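Local coordinates for protein glycosyltransferase Gtf1 (Streptococcus gordonii, PDB 5E9T) that belongs to the GT-B class of glycosyltransferases, with two Rossmann-like domains and an added extended beta-sheet domain, and assembles with the stabilizing protein Gtf2, at residues L210-V216 with S232-G238. The protein carries 1 engineered substitution. Coordinates in Å, arbitrary orientation, origin at the centre of the assembly. Numbering follows the deposited sequence.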
# COMPACT_ATOMS: atom_id res chain seq x y z
N LEU A 210 16.15 15.36 -13.25
CA LEU A 210 16.07 15.58 -14.68
C LEU A 210 15.64 17.01 -14.99
O LEU A 210 14.67 17.51 -14.41
CB LEU A 210 15.09 14.59 -15.31
CG LEU A 210 15.43 13.11 -15.11
CD1 LEU A 210 14.26 12.21 -15.52
CD2 LEU A 210 16.68 12.75 -15.89
N GLN A 211 16.36 17.66 -15.89
CA GLN A 211 15.99 19.00 -16.32
C GLN A 211 15.13 18.93 -17.58
O GLN A 211 14.89 17.85 -18.14
CB GLN A 211 17.24 19.85 -16.55
CG GLN A 211 18.06 20.10 -15.29
CD GLN A 211 17.35 20.99 -14.29
OE1 GLN A 211 16.32 21.59 -14.59
NE2 GLN A 211 17.90 21.08 -13.08
N ALA A 212 14.66 20.09 -18.04
CA ALA A 212 13.65 20.12 -19.09
C ALA A 212 14.19 19.59 -20.41
O ALA A 212 13.47 18.93 -21.16
CB ALA A 212 13.11 21.54 -19.26
N ASP A 213 15.45 19.89 -20.73
CA ASP A 213 16.06 19.47 -21.98
C ASP A 213 16.88 18.18 -21.85
O ASP A 213 17.57 17.81 -22.81
CB ASP A 213 16.91 20.59 -22.58
CG ASP A 213 17.99 21.07 -21.64
OD1 ASP A 213 17.70 21.26 -20.44
OD2 ASP A 213 19.13 21.26 -22.11
N ASP A 214 16.86 17.52 -20.70
CA ASP A 214 17.38 16.16 -20.64
C ASP A 214 16.49 15.23 -21.46
O ASP A 214 15.28 15.44 -21.59
CB ASP A 214 17.45 15.67 -19.19
CG ASP A 214 18.55 16.34 -18.39
OD1 ASP A 214 19.70 16.41 -18.89
OD2 ASP A 214 18.28 16.78 -17.26
N VAL A 215 17.11 14.19 -22.03
CA VAL A 215 16.40 13.23 -22.87
C VAL A 215 16.52 11.85 -22.23
O VAL A 215 17.62 11.31 -22.10
CB VAL A 215 16.96 13.20 -24.30
CG1 VAL A 215 16.27 12.11 -25.12
CG2 VAL A 215 16.78 14.56 -24.96
N VAL A 216 15.38 11.29 -21.84
CA VAL A 216 15.31 9.94 -21.29
C VAL A 216 14.88 9.00 -22.41
O VAL A 216 13.77 9.13 -22.95
CB VAL A 216 14.35 9.86 -20.09
CG1 VAL A 216 14.19 8.42 -19.64
CG2 VAL A 216 14.86 10.72 -18.95
N SER A 232 9.69 11.08 -16.18
CA SER A 232 10.34 11.71 -17.32
C SER A 232 9.52 12.84 -17.93
O SER A 232 9.98 13.46 -18.89
CB SER A 232 10.66 10.67 -18.40
OG SER A 232 11.76 9.86 -18.03
N GLN A 233 8.33 13.12 -17.41
CA GLN A 233 7.47 14.13 -18.02
C GLN A 233 8.10 15.52 -17.94
O GLN A 233 7.97 16.32 -18.87
CB GLN A 233 6.10 14.12 -17.35
CG GLN A 233 5.32 12.83 -17.56
CD GLN A 233 4.98 12.57 -19.02
OE1 GLN A 233 5.02 11.43 -19.48
NE2 GLN A 233 4.64 13.63 -19.74
N LYS A 234 8.80 15.82 -16.84
CA LYS A 234 9.48 17.10 -16.72
C LYS A 234 10.66 17.23 -17.68
O LYS A 234 11.25 18.31 -17.78
CB LYS A 234 9.96 17.32 -15.28
CG LYS A 234 11.14 16.46 -14.87
CD LYS A 234 11.34 16.49 -13.37
CE LYS A 234 10.08 16.02 -12.65
NZ LYS A 234 9.50 14.81 -13.31
N ALA A 235 11.01 16.15 -18.37
CA ALA A 235 12.06 16.12 -19.38
C ALA A 235 11.46 15.60 -20.69
O ALA A 235 10.24 15.45 -20.82
CB ALA A 235 13.24 15.27 -18.92
N LYS A 236 12.32 15.35 -21.66
CA LYS A 236 11.89 14.81 -22.95
C LYS A 236 12.06 13.29 -22.94
O LYS A 236 13.18 12.79 -22.77
CB LYS A 236 12.69 15.44 -24.09
CG LYS A 236 12.54 16.95 -24.16
CD LYS A 236 11.11 17.34 -24.52
CE LYS A 236 10.90 18.84 -24.40
NZ LYS A 236 11.40 19.36 -23.10
N LEU A 237 10.95 12.58 -23.10
CA LEU A 237 10.93 11.12 -23.02
C LEU A 237 10.90 10.51 -24.41
O LEU A 237 10.24 11.03 -25.32
CB LEU A 237 9.71 10.66 -22.22
CG LEU A 237 9.44 9.16 -22.14
CD1 LEU A 237 10.66 8.41 -21.63
CD2 LEU A 237 8.23 8.89 -21.24
N GLY A 238 11.58 9.38 -24.57
CA GLY A 238 11.56 8.67 -25.84
C GLY A 238 11.68 7.19 -25.62
O GLY A 238 12.23 6.73 -24.61
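Residues 215-216 and 236-238 begin two neighbouring parallel strands of a Rossmann-like sheet, the first and last elements of a beta-alpha-beta crossover whose helix spans 225-232. The parallel register rests on three backbone hydrogen bonds: Lys236 N to Asp214 O (3.0 Å), Val216 N to Lys236 O (2.8 Å) and Gly238 N to Val216 O (2.7 Å). Lys236 thus bonds through both N and O to the residues flanking Val215, its bridge partner, at a CA-CA separation of 4.8 Å. Each strand is preceded by a type I turn, Gln211-Asp214 and Ser232-Ala235, and the turns meet where Ala212 CA lies 3.3 Å from Lys234 O in a nearly linear CA-H...O contact (169° at H). The first turn is tied by its own side chain, Gln211 N donating to Asp214 OD2 at 2.5 Å, while Asp214 OD1 accepts from Thr2 N, at the start of the chain.

Side chains alternate across the sheet. Val215 and Lys236 share the face packed by helix 486-500, through Leu497 and Val500; Val216 and Leu237 share the other, meeting Val228 and Phe229 of the crossover helix. On this second face Val216 CG1 lies 4.1 Å from Leu237 CD1 and 3.3 Å from Ser232 OG. Ala235 CB fits under the first turn, 4.1 Å from Leu210 CB and 3.2 Å from Gln211 O. The aliphatic part of Lys234 runs beside Leu210, with CD 3.6 Å from Leu210 O, and its amine turns back to Glu231 O. Lys236 instead reaches across the segments, its NZ donating to Ala212 O at 2.9 Å.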